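Local structure of trimethylamine-N-oxide reductase (Haemophilus influenzae, 7L5I) at residues Glu664-Ala669 with His721-Gln726; Pro655-Gly660 with Leu771-Gly776; Trp109-Trp114 with Gln534-Asn539. The protein is a molybdenum enzyme of the DMSO reductase family that carries a bis-MGD cofactor and probably reduces trimethylamine N-oxide or related substrates. One frame throughout, in Å; residues are numbered along the deposited sequence.

Contact 1. Residues Glu664-Ala669 with His721-Gln726; sequences EEYPLA and HSKRGQ
Tyr666 lays its ring against the backbone bend that begins at His721, and the phenol spans His721, Ser722 and Lys723 in turn. The ring meets all three obliquely. Its CD1 lies 3.6 Å from the carbonyl O of His721, CE1 comes to 3.7 Å from Ser722 CA, and at the far rim of the same side CE2 touches CG of Lys723 at 3.5 Å. Tyr666 CG stands anti to the carbonyl carbon (chi1 -58°), which turns the ring toward the bend. Lys723 follows an extended course beyond CG and crosses the tyrosine at a slant, so that its aliphatic part does the packing while the ammonium runs on past the ring. From within its own segment, CG of Glu665 rests over the opposite face of the phenol, toward the rim.

The bend is the hairpin connection between strands 717-721 and 726-733 of the mixed sheet in the dinucleotide-binding domain. Ser722 turns its CB away from the tyrosine, and its OG accepts from the backbone N of Arg724 at 3.0 Å, forming an ST turn; the same OG bonds to the carbonyl O of Leu771. Ser722 N also donates to Gly725 O, which closes the bend from strand to strand.

The polar link between the segments is a water lying at the edge of both rings and in the plane of each. It is 2.8 Å from Tyr666 OH and 2.7 Å from His721 ND1. His721 CG sits between its backbone N and carbonyl carbon (chi1 51°), and this turns the imidazole back beside the phenol, with ND1 4.0 Å from Tyr666 CE1. Beyond the pair, strand 790-795 touches both side chains, Ile790 meeting Tyr666 and Gln792 meeting His721.

Contact 2. Residues Pro655-Gly660 with Leu771-Gly776; sequences PEEFAG and LTRDEG
Arg773 reaches from the 771-776 loop to Glu656 and Glu657, and the two glutamates meet its guanidinium in quite different ways. Glu657 comes to the edge: NH1 of Arg773 donates to Glu657 OE1 at 3.0 Å in a salt bridge bent to 144°. The planes of the two groups are 66° apart, and the nitrogen meets OE1 from above the carboxylate plane. Glu657 CD also packs on the CD methylene of Arg773, at 3.5 Å.

Glu656 instead crosses the arginine at about a right angle and places CB over one face of the guanidinium, 3.7 Å from NH2. A bend at chi2 (88°) carries its carboxylate toward Glu775, where the two acids are joined by a water that donates to Glu656 OE2 and to Glu775 OE1. Arg356 binds Glu656 OE1 from outside the two loops.

Within its own loop Arg773 grips Glu775 side-on, NE to OE2 at 2.9 Å and NH2 to OE1. The kink at chi3 turns the guanidinium back for this pair of hydrogen bonds. Glu657 OE1 has a second partner, Arg724, and OE2 takes the backbone N of Ile790. Arg773 is thus salt-bridged to Glu657 and Glu775, while Glu656 adds only a nearby charge over one face; although Glu656 OE1 and Glu775 OE2 stand 3.5 Å apart, the neighbouring arginines and the bridging water probably offset their repulsion.

Contact 3. Residues Trp109-Trp114 with Gln534-Asn539; sequences WVRVSW and QFEAKN
Trp114, in the first turn of helix 114-131, is held by the 534-539 loop, which makes a type II' beta turn from Gln534 to Ala537 and then leads into helix 540-550. The indole NE1 donates to the backbone O of Glu536 at 2.8 Å. The acceptor lies exactly in the ring plane and the nitrogen in the carbonyl plane, which fixes the indole edge-on to the turn. The turn itself is closed by Ala537 N donating to Gln534 O, and further backbone hydrogen bonds tie Glu536 to Lys84 and Lys538 to Pro503.

Glu536 serves twice, since its extended side chain also meets Arg111, at the end of strand 109-111. Arg111 NH1 and Glu536 OE1 are paired as a salt bridge whose modelled length, 2.5 Å, is too short to be trusted in detail. The two planar groups stand nearly perpendicular, 84° apart. On the helix side, Ser113 is the N-cap, its OG accepting from the backbone N of Glu116.

One face of the indole is covered by Lys538, whose methylenes run along it. The chain bends at chi4 (-62°), leaving NZ in a cation-pi position over the five-membered ring, while Lys538 CE makes a CH-pi contact there, 3.6 Å from Trp114 CD2.

Contacts 1 and 2 are neighbours, their centres 11 Å apart, and contact 1 is nested along the chain inside the loop that contact 2 closes. They meet directly: Arg724 NH1 of contact 1 forms a salt bridge of 2.9 Å with Glu657 OE1 of contact 2, and Ser722 OG lies 2.7 Å from Leu771 O, a probable hydrogen bond. The guanidinium of Arg724 also packs on the side chain of Arg773, Arg724 CZ lying 3.3 Å from Arg773 CG. Contact 3 is remote, its centre 41 Å from either of the others. The side chains of Ser722, Arg773 and Trp114 lie about 11, 10 and 9 Å from a bound MGD, respectively.

Contact 1. Residues Glu664-Ala669 with His721-Gln726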
loop_
_atom_site.group_PDB
_atom_site.type_symbol
_atom_site.label_atom_id
_atom_site.label_comp_id
_atom_site.label_asym_id
_atom_site.label_seq_id
_atom_site.Cartn_x
_atom_site.Cartn_y
_atom_site.Cartn_z
ATOM N N GLU A 664 -7.724 27.744 14.387
ATOM C CA GLU A 664 -7.256 27.960 15.753
ATOM C C GLU A 664 -7.297 26.661 16.551
ATOM O O GLU A 664 -6.384 26.365 17.331
ATOM C CB GLU A 664 -8.124 29.037 16.404
ATOM C CG GLU A 664 -7.753 29.382 17.811
ATOM C CD GLU A 664 -8.644 30.498 18.358
ATOM O OE1 GLU A 664 -9.866 30.473 18.087
ATOM O OE2 GLU A 664 -8.118 31.404 19.034
ATOM N N GLU A 665 -8.337 25.864 16.340
ATOM C CA GLU A 665 -8.493 24.623 17.095
ATOM C C GLU A 665 -7.532 23.545 16.617
ATOM O O GLU A 665 -6.990 22.774 17.426
ATOM C CB GLU A 665 -9.930 24.138 16.973
ATOM C CG GLU A 665 -10.291 23.016 17.924
ATOM C CD GLU A 665 -11.766 22.642 17.857
ATOM O OE1 GLU A 665 -12.455 23.094 16.913
ATOM O OE2 GLU A 665 -12.224 21.894 18.750
ATOM N N TYR A 666 -7.303 23.474 15.316
ATOM C CA TYR A 666 -6.421 22.464 14.714
ATOM C C TYR A 666 -5.424 23.157 13.800
ATOM O O TYR A 666 -5.648 23.260 12.590
ATOM C CB TYR A 666 -7.247 21.434 13.945
ATOM C CG TYR A 666 -8.254 20.740 14.807
ATOM C CD1 TYR A 666 -7.839 19.848 15.785
ATOM C CD2 TYR A 666 -9.605 20.978 14.658
ATOM C CE1 TYR A 666 -8.747 19.214 16.594
ATOM C CE2 TYR A 666 -10.525 20.338 15.463
ATOM C CZ TYR A 666 -10.080 19.453 16.430
ATOM O OH TYR A 666 -10.980 18.798 17.242
ATOM N N PRO A 667 -4.322 23.665 14.349
ATOM C CA PRO A 667 -3.434 24.551 13.579
ATOM C C PRO A 667 -2.332 23.875 12.777
ATOM O O PRO A 667 -1.589 24.582 12.071
ATOM C CB PRO A 667 -2.819 25.429 14.684
ATOM C CG PRO A 667 -2.772 24.540 15.865
ATOM C CD PRO A 667 -3.999 23.665 15.785
ATOM N N LEU A 668 -2.197 22.552 12.841
ATOM C CA LEU A 668 -1.141 21.836 12.148
ATOM C C LEU A 668 -1.746 20.875 11.132
ATOM O O LEU A 668 -2.863 20.383 11.318
ATOM C CB LEU A 668 -0.283 21.031 13.111
ATOM C CG LEU A 668 0.428 21.879 14.179
ATOM C CD1 LEU A 668 0.898 20.998 15.300
ATOM C CD2 LEU A 668 1.591 22.630 13.542
ATOM N N ALA A 669 -1.006 20.622 10.057
ATOM C CA ALA A 669 -1.391 19.617 9.072
ATOM C C ALA A 669 -0.680 18.300 9.369
ATOM O O ALA A 669 0.407 18.276 9.956
ATOM C CB ALA A 669 -1.059 20.090 7.651
ATOM N N HIS A 721 -4.502 15.310 18.417
ATOM C CA HIS A 721 -5.930 15.096 18.266
ATOM C C HIS A 721 -6.503 15.845 17.078
ATOM O O HIS A 721 -5.980 16.863 16.629
ATOM C CB HIS A 721 -6.724 15.448 19.533
ATOM C CG HIS A 721 -6.440 16.811 20.095
ATOM N ND1 HIS A 721 -7.363 17.830 20.057
ATOM C CD2 HIS A 721 -5.360 17.303 20.749
ATOM C CE1 HIS A 721 -6.861 18.899 20.652
ATOM N NE2 HIS A 721 -5.645 18.605 21.081
ATOM N N SER A 722 -7.561 15.249 16.531
ATOM C CA SER A 722 -8.322 15.759 15.409
ATOM C C SER A 722 -9.787 15.692 15.777
ATOM O O SER A 722 -10.164 15.208 16.853
ATOM C CB SER A 722 -8.052 14.956 14.134
ATOM O OG SER A 722 -8.673 13.687 14.216
ATOM N N LYS A 723 -10.644 16.117 14.849
ATOM C CA LYS A 723 -12.069 15.946 15.101
ATOM C C LYS A 723 -12.455 14.479 15.223
ATOM O O LYS A 723 -13.488 14.171 15.817
ATOM C CB LYS A 723 -12.895 16.577 13.992
ATOM C CG LYS A 723 -12.712 18.067 13.862
ATOM C CD LYS A 723 -13.935 18.689 13.202
ATOM C CE LYS A 723 -13.662 20.119 12.754
ATOM N NZ LYS A 723 -14.564 20.526 11.636
ATOM N N ARG A 724 -11.639 13.569 14.689
ATOM C CA ARG A 724 -12.008 12.164 14.717
ATOM C C ARG A 724 -11.545 11.432 15.966
ATOM O O ARG A 724 -12.166 10.425 16.348
ATOM C CB ARG A 724 -11.415 11.432 13.487
ATOM C CG ARG A 724 -12.249 11.505 12.213
ATOM C CD ARG A 724 -12.256 12.908 11.606
ATOM N NE ARG A 724 -10.899 13.366 11.321
ATOM C CZ ARG A 724 -10.585 14.570 10.858
ATOM N NH1 ARG A 724 -11.537 15.481 10.640
ATOM N NH2 ARG A 724 -9.303 14.850 10.638
ATOM N N GLY A 725 -10.457 11.852 16.598
ATOM C CA GLY A 725 -9.921 11.088 17.706
ATOM C C GLY A 725 -8.616 11.661 18.216
ATOM O O GLY A 725 -8.233 12.774 17.881
ATOM N N GLN A 726 -7.964 10.883 19.075
ATOM C CA GLN A 726 -6.738 11.319 19.721
ATOM C C GLN A 726 -5.813 10.134 19.899
ATOM O O GLN A 726 -6.263 9.011 20.125
ATOM C CB GLN A 726 -7.047 11.967 21.085
ATOM C CG GLN A 726 -8.252 11.404 21.750
ATOM C CD GLN A 726 -8.413 11.813 23.224
ATOM O OE1 GLN A 726 -7.624 12.581 23.789
ATOM N NE2 GLN A 726 -9.445 11.264 23.853
HETATM O O HOH W 1 -9.966 17.531 19.495
#

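Contact 2. Residues Pro655-Gly660 with Leu771-Gly776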
loop_
_atom_site.group_PDB
_atom_site.type_symbol
_atom_site.label_atom_id
_atom_site.label_comp_id
_atom_site.label_asym_id
_atom_site.label_seq_id
_atom_site.Cartn_x
_atom_site.Cartn_y
_atom_site.Cartn_z
ATOM N N PRO A 655 -8.982 21.148 -0.536
ATOM C CA PRO A 655 -9.621 20.104 0.271
ATOM C C PRO A 655 -10.166 20.685 1.571
ATOM O O PRO A 655 -9.859 21.809 1.945
ATOM C CB PRO A 655 -8.477 19.129 0.544
ATOM C CG PRO A 655 -7.295 19.974 0.613
ATOM C CD PRO A 655 -7.518 21.093 -0.422
ATOM N N GLU A 656 -10.938 19.855 2.289
ATOM C CA GLU A 656 -11.569 20.316 3.522
ATOM C C GLU A 656 -10.535 20.617 4.603
ATOM O O GLU A 656 -10.707 21.558 5.393
ATOM C CB GLU A 656 -12.584 19.279 4.015
ATOM C CG GLU A 656 -13.810 19.122 3.120
ATOM C CD GLU A 656 -13.616 18.095 1.992
ATOM O OE1 GLU A 656 -12.486 17.585 1.816
ATOM O OE2 GLU A 656 -14.612 17.796 1.293
ATOM N N GLU A 657 -9.446 19.840 4.650
ATOM C CA GLU A 657 -8.402 19.973 5.659
ATOM C C GLU A 657 -7.040 19.843 4.995
ATOM O O GLU A 657 -6.747 18.803 4.386
ATOM C CB GLU A 657 -8.551 18.905 6.768
ATOM C CG GLU A 657 -9.855 19.023 7.565
ATOM C CD GLU A 657 -9.981 18.048 8.746
ATOM O OE1 GLU A 657 -11.091 17.984 9.338
ATOM O OE2 GLU A 657 -8.993 17.352 9.102
ATOM N N PHE A 658 -6.223 20.887 5.099
ATOM C CA PHE A 658 -4.816 20.854 4.695
ATOM C C PHE A 658 -4.140 22.115 5.245
ATOM O O PHE A 658 -4.778 22.948 5.894
ATOM C CB PHE A 658 -4.674 20.742 3.175
ATOM C CG PHE A 658 -4.852 22.054 2.432
ATOM C CD1 PHE A 658 -6.018 22.804 2.574
ATOM C CD2 PHE A 658 -3.866 22.518 1.592
ATOM C CE1 PHE A 658 -6.190 23.992 1.880
ATOM C CE2 PHE A 658 -4.026 23.729 0.910
ATOM C CZ PHE A 658 -5.194 24.449 1.049
ATOM N N ALA A 659 -2.828 22.240 4.992
ATOM C CA ALA A 659 -2.054 23.355 5.549
ATOM C C ALA A 659 -2.703 24.703 5.271
ATOM O O ALA A 659 -2.628 25.619 6.105
ATOM C CB ALA A 659 -0.627 23.347 4.990
ATOM N N GLY A 660 -3.376 24.840 4.138
ATOM C CA GLY A 660 -3.971 26.118 3.767
ATOM C C GLY A 660 -5.263 26.500 4.471
ATOM O O GLY A 660 -5.720 27.639 4.297
ATOM N N LEU A 771 -6.837 9.459 13.629
ATOM C CA LEU A 771 -6.942 10.902 13.384
ATOM C C LEU A 771 -7.575 11.238 12.046
ATOM O O LEU A 771 -8.130 12.330 11.888
ATOM C CB LEU A 771 -5.542 11.530 13.417
ATOM C CG LEU A 771 -4.738 11.323 14.695
ATOM C CD1 LEU A 771 -3.259 11.659 14.486
ATOM C CD2 LEU A 771 -5.336 12.170 15.839
ATOM N N THR A 772 -7.526 10.329 11.079
ATOM C CA THR A 772 -7.786 10.712 9.703
ATOM C C THR A 772 -9.271 10.704 9.365
ATOM O O THR A 772 -10.094 10.049 10.020
ATOM C CB THR A 772 -7.037 9.763 8.772
ATOM O OG1 THR A 772 -7.370 8.427 9.162
ATOM C CG2 THR A 772 -5.520 9.966 8.866
ATOM N N ARG A 773 -9.592 11.433 8.285
ATOM C CA ARG A 773 -10.935 11.483 7.733
ATOM C C ARG A 773 -11.186 10.255 6.863
ATOM O O ARG A 773 -10.315 9.826 6.103
ATOM C CB ARG A 773 -11.126 12.743 6.878
ATOM C CG ARG A 773 -10.880 14.040 7.612
ATOM C CD ARG A 773 -10.871 15.299 6.686
ATOM N NE ARG A 773 -12.094 15.454 5.911
ATOM C CZ ARG A 773 -13.155 16.182 6.276
ATOM N NH1 ARG A 773 -13.170 16.846 7.428
ATOM N NH2 ARG A 773 -14.215 16.254 5.475
ATOM N N ASP A 774 -12.402 9.730 6.933
ATOM C CA ASP A 774 -12.840 8.624 6.098
ATOM C C ASP A 774 -13.776 9.175 5.022
ATOM O O ASP A 774 -14.979 9.310 5.246
ATOM C CB ASP A 774 -13.539 7.563 6.962
ATOM C CG ASP A 774 -13.990 6.362 6.162
ATOM O OD1 ASP A 774 -13.499 6.196 5.034
ATOM O OD2 ASP A 774 -14.841 5.579 6.666
ATOM N N GLU A 775 -13.212 9.513 3.865
ATOM C CA GLU A 775 -14.011 10.056 2.775
ATOM C C GLU A 775 -13.358 9.728 1.438
ATOM O O GLU A 775 -12.145 9.505 1.355
ATOM C CB GLU A 775 -14.180 11.572 2.895
ATOM C CG GLU A 775 -12.888 12.306 2.765
ATOM C CD GLU A 775 -13.037 13.770 3.087
ATOM O OE1 GLU A 775 -14.188 14.240 3.184
ATOM O OE2 GLU A 775 -12.000 14.433 3.245
ATOM N N GLY A 776 -14.182 9.710 0.391
ATOM C CA GLY A 776 -13.676 9.434 -0.943
ATOM C C GLY A 776 -12.869 10.585 -1.509
ATOM O O GLY A 776 -13.132 11.760 -1.243
HETATM O O HOH W 2 -15.825 14.929 1.336
#

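Contact 3. Residues Trp109-Trp114 with Gln534-Asn539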
loop_
_atom_site.group_PDB
_atom_site.type_symbol
_atom_site.label_atom_id
_atom_site.label_comp_id
_atom_site.label_asym_id
_atom_site.label_seq_id
_atom_site.Cartn_x
_atom_site.Cartn_y
_atom_site.Cartn_z
ATOM N N TRP A 109 -12.236 -13.560 26.233
ATOM C CA TRP A 109 -12.067 -14.576 25.210
ATOM C C TRP A 109 -12.083 -15.965 25.823
ATOM O O TRP A 109 -11.560 -16.183 26.919
ATOM C CB TRP A 109 -10.768 -14.371 24.449
ATOM C CG TRP A 109 -10.829 -13.177 23.612
ATOM C CD1 TRP A 109 -10.428 -11.907 23.945
ATOM C CD2 TRP A 109 -11.329 -13.111 22.284
ATOM N NE1 TRP A 109 -10.636 -11.062 22.886
ATOM C CE2 TRP A 109 -11.196 -11.770 21.855
ATOM C CE3 TRP A 109 -11.872 -14.051 21.413
ATOM C CZ2 TRP A 109 -11.582 -11.354 20.588
ATOM C CZ3 TRP A 109 -12.231 -13.645 20.158
ATOM C CH2 TRP A 109 -12.114 -12.303 19.756
ATOM N N VAL A 110 -12.679 -16.906 25.103
ATOM C CA VAL A 110 -12.760 -18.299 25.529
ATOM C C VAL A 110 -11.972 -19.150 24.550
ATOM O O VAL A 110 -12.195 -19.072 23.339
ATOM C CB VAL A 110 -14.225 -18.773 25.613
ATOM C CG1 VAL A 110 -14.280 -20.222 26.050
ATOM C CG2 VAL A 110 -15.013 -17.876 26.551
ATOM N N ARG A 111 -11.022 -19.933 25.058
ATOM C CA ARG A 111 -10.318 -20.886 24.210
ATOM C C ARG A 111 -11.226 -22.066 23.913
ATOM O O ARG A 111 -11.875 -22.604 24.823
ATOM C CB ARG A 111 -9.038 -21.401 24.864
ATOM C CG ARG A 111 -8.567 -22.787 24.321
ATOM C CD ARG A 111 -7.153 -23.031 24.754
ATOM N NE ARG A 111 -6.465 -24.297 24.456
ATOM C CZ ARG A 111 -6.572 -25.094 23.392
ATOM N NH1 ARG A 111 -5.754 -26.128 23.346
ATOM N NH2 ARG A 111 -7.474 -24.935 22.415
ATOM N N VAL A 112 -11.259 -22.477 22.642
ATOM C CA VAL A 112 -12.054 -23.607 22.189
ATOM C C VAL A 112 -11.188 -24.500 21.309
ATOM O O VAL A 112 -10.088 -24.136 20.902
ATOM C CB VAL A 112 -13.326 -23.180 21.430
ATOM C CG1 VAL A 112 -14.202 -22.275 22.327
ATOM C CG2 VAL A 112 -12.982 -22.465 20.160
ATOM N N SER A 113 -11.714 -25.683 21.001
ATOM C CA SER A 113 -11.016 -26.579 20.110
ATOM C C SER A 113 -11.210 -26.143 18.661
ATOM O O SER A 113 -12.142 -25.406 18.318
ATOM C CB SER A 113 -11.540 -28.011 20.288
ATOM O OG SER A 113 -12.896 -28.090 19.869
ATOM N N TRP A 114 -10.342 -26.658 17.797
ATOM C CA TRP A 114 -10.539 -26.454 16.364
ATOM C C TRP A 114 -11.886 -26.998 15.912
ATOM O O TRP A 114 -12.606 -26.329 15.168
ATOM C CB TRP A 114 -9.415 -27.111 15.582
ATOM C CG TRP A 114 -8.212 -26.216 15.402
ATOM C CD1 TRP A 114 -6.990 -26.361 15.996
ATOM C CD2 TRP A 114 -8.135 -25.041 14.596
ATOM N NE1 TRP A 114 -6.139 -25.343 15.593
ATOM C CE2 TRP A 114 -6.824 -24.516 14.741
ATOM C CE3 TRP A 114 -9.038 -24.375 13.767
ATOM C CZ2 TRP A 114 -6.400 -23.375 14.068
ATOM C CZ3 TRP A 114 -8.619 -23.240 13.114
ATOM C CH2 TRP A 114 -7.318 -22.748 13.267
ATOM N N GLN A 534 3.541 -23.771 15.024
ATOM C CA GLN A 534 3.694 -23.444 16.427
ATOM C C GLN A 534 2.332 -23.397 17.104
ATOM O O GLN A 534 1.293 -23.143 16.472
ATOM C CB GLN A 534 4.392 -22.094 16.597
ATOM C CG GLN A 534 5.769 -21.998 15.956
ATOM C CD GLN A 534 6.740 -22.954 16.587
ATOM O OE1 GLN A 534 7.162 -22.758 17.727
ATOM N NE2 GLN A 534 7.069 -24.013 15.871
ATOM N N PHE A 535 2.347 -23.621 18.422
ATOM C CA PHE A 535 1.113 -23.570 19.203
ATOM C C PHE A 535 0.080 -24.441 18.517
ATOM O O PHE A 535 0.394 -25.561 18.114
ATOM C CB PHE A 535 0.677 -22.115 19.351
ATOM C CG PHE A 535 1.757 -21.222 19.900
ATOM C CD1 PHE A 535 2.204 -21.386 21.190
ATOM C CD2 PHE A 535 2.325 -20.224 19.111
ATOM C CE1 PHE A 535 3.191 -20.560 21.723
ATOM C CE2 PHE A 535 3.315 -19.396 19.629
ATOM C CZ PHE A 535 3.745 -19.572 20.945
ATOM N N GLU A 536 -1.160 -23.968 18.394
ATOM C CA GLU A 536 -2.191 -24.706 17.660
ATOM C C GLU A 536 -2.508 -24.048 16.313
ATOM O O GLU A 536 -3.596 -24.237 15.772
ATOM C CB GLU A 536 -3.472 -24.832 18.487
ATOM C CG GLU A 536 -3.307 -25.611 19.769
ATOM C CD GLU A 536 -4.650 -26.013 20.388
ATOM O OE1 GLU A 536 -4.663 -26.913 21.256
ATOM O OE2 GLU A 536 -5.698 -25.439 20.003
ATOM N N ALA A 537 -1.563 -23.292 15.768
ATOM C CA ALA A 537 -1.786 -22.579 14.519
ATOM C C ALA A 537 -1.929 -23.553 13.359
ATOM O O ALA A 537 -1.329 -24.630 13.336
ATOM C CB ALA A 537 -0.630 -21.610 14.247
ATOM N N LYS A 538 -2.752 -23.163 12.382
ATOM C CA LYS A 538 -2.895 -23.905 11.143
ATOM C C LYS A 538 -2.643 -22.989 9.955
ATOM O O LYS A 538 -2.936 -21.799 10.003
ATOM C CB LYS A 538 -4.312 -24.494 10.972
ATOM C CG LYS A 538 -4.647 -25.677 11.847
ATOM C CD LYS A 538 -6.058 -26.132 11.530
ATOM C CE LYS A 538 -6.474 -27.329 12.371
ATOM N NZ LYS A 538 -5.597 -28.500 12.111
ATOM N N ASN A 539 -2.130 -23.564 8.874
ATOM C CA ASN A 539 -2.130 -22.849 7.606
ATOM C C ASN A 539 -3.564 -22.451 7.246
ATOM O O ASN A 539 -4.507 -23.211 7.466
ATOM C CB ASN A 539 -1.564 -23.727 6.487
ATOM C CG ASN A 539 -0.161 -24.240 6.778
ATOM O OD1 ASN A 539 0.610 -23.635 7.533
ATOM N ND2 ASN A 539 0.198 -25.324 6.112
#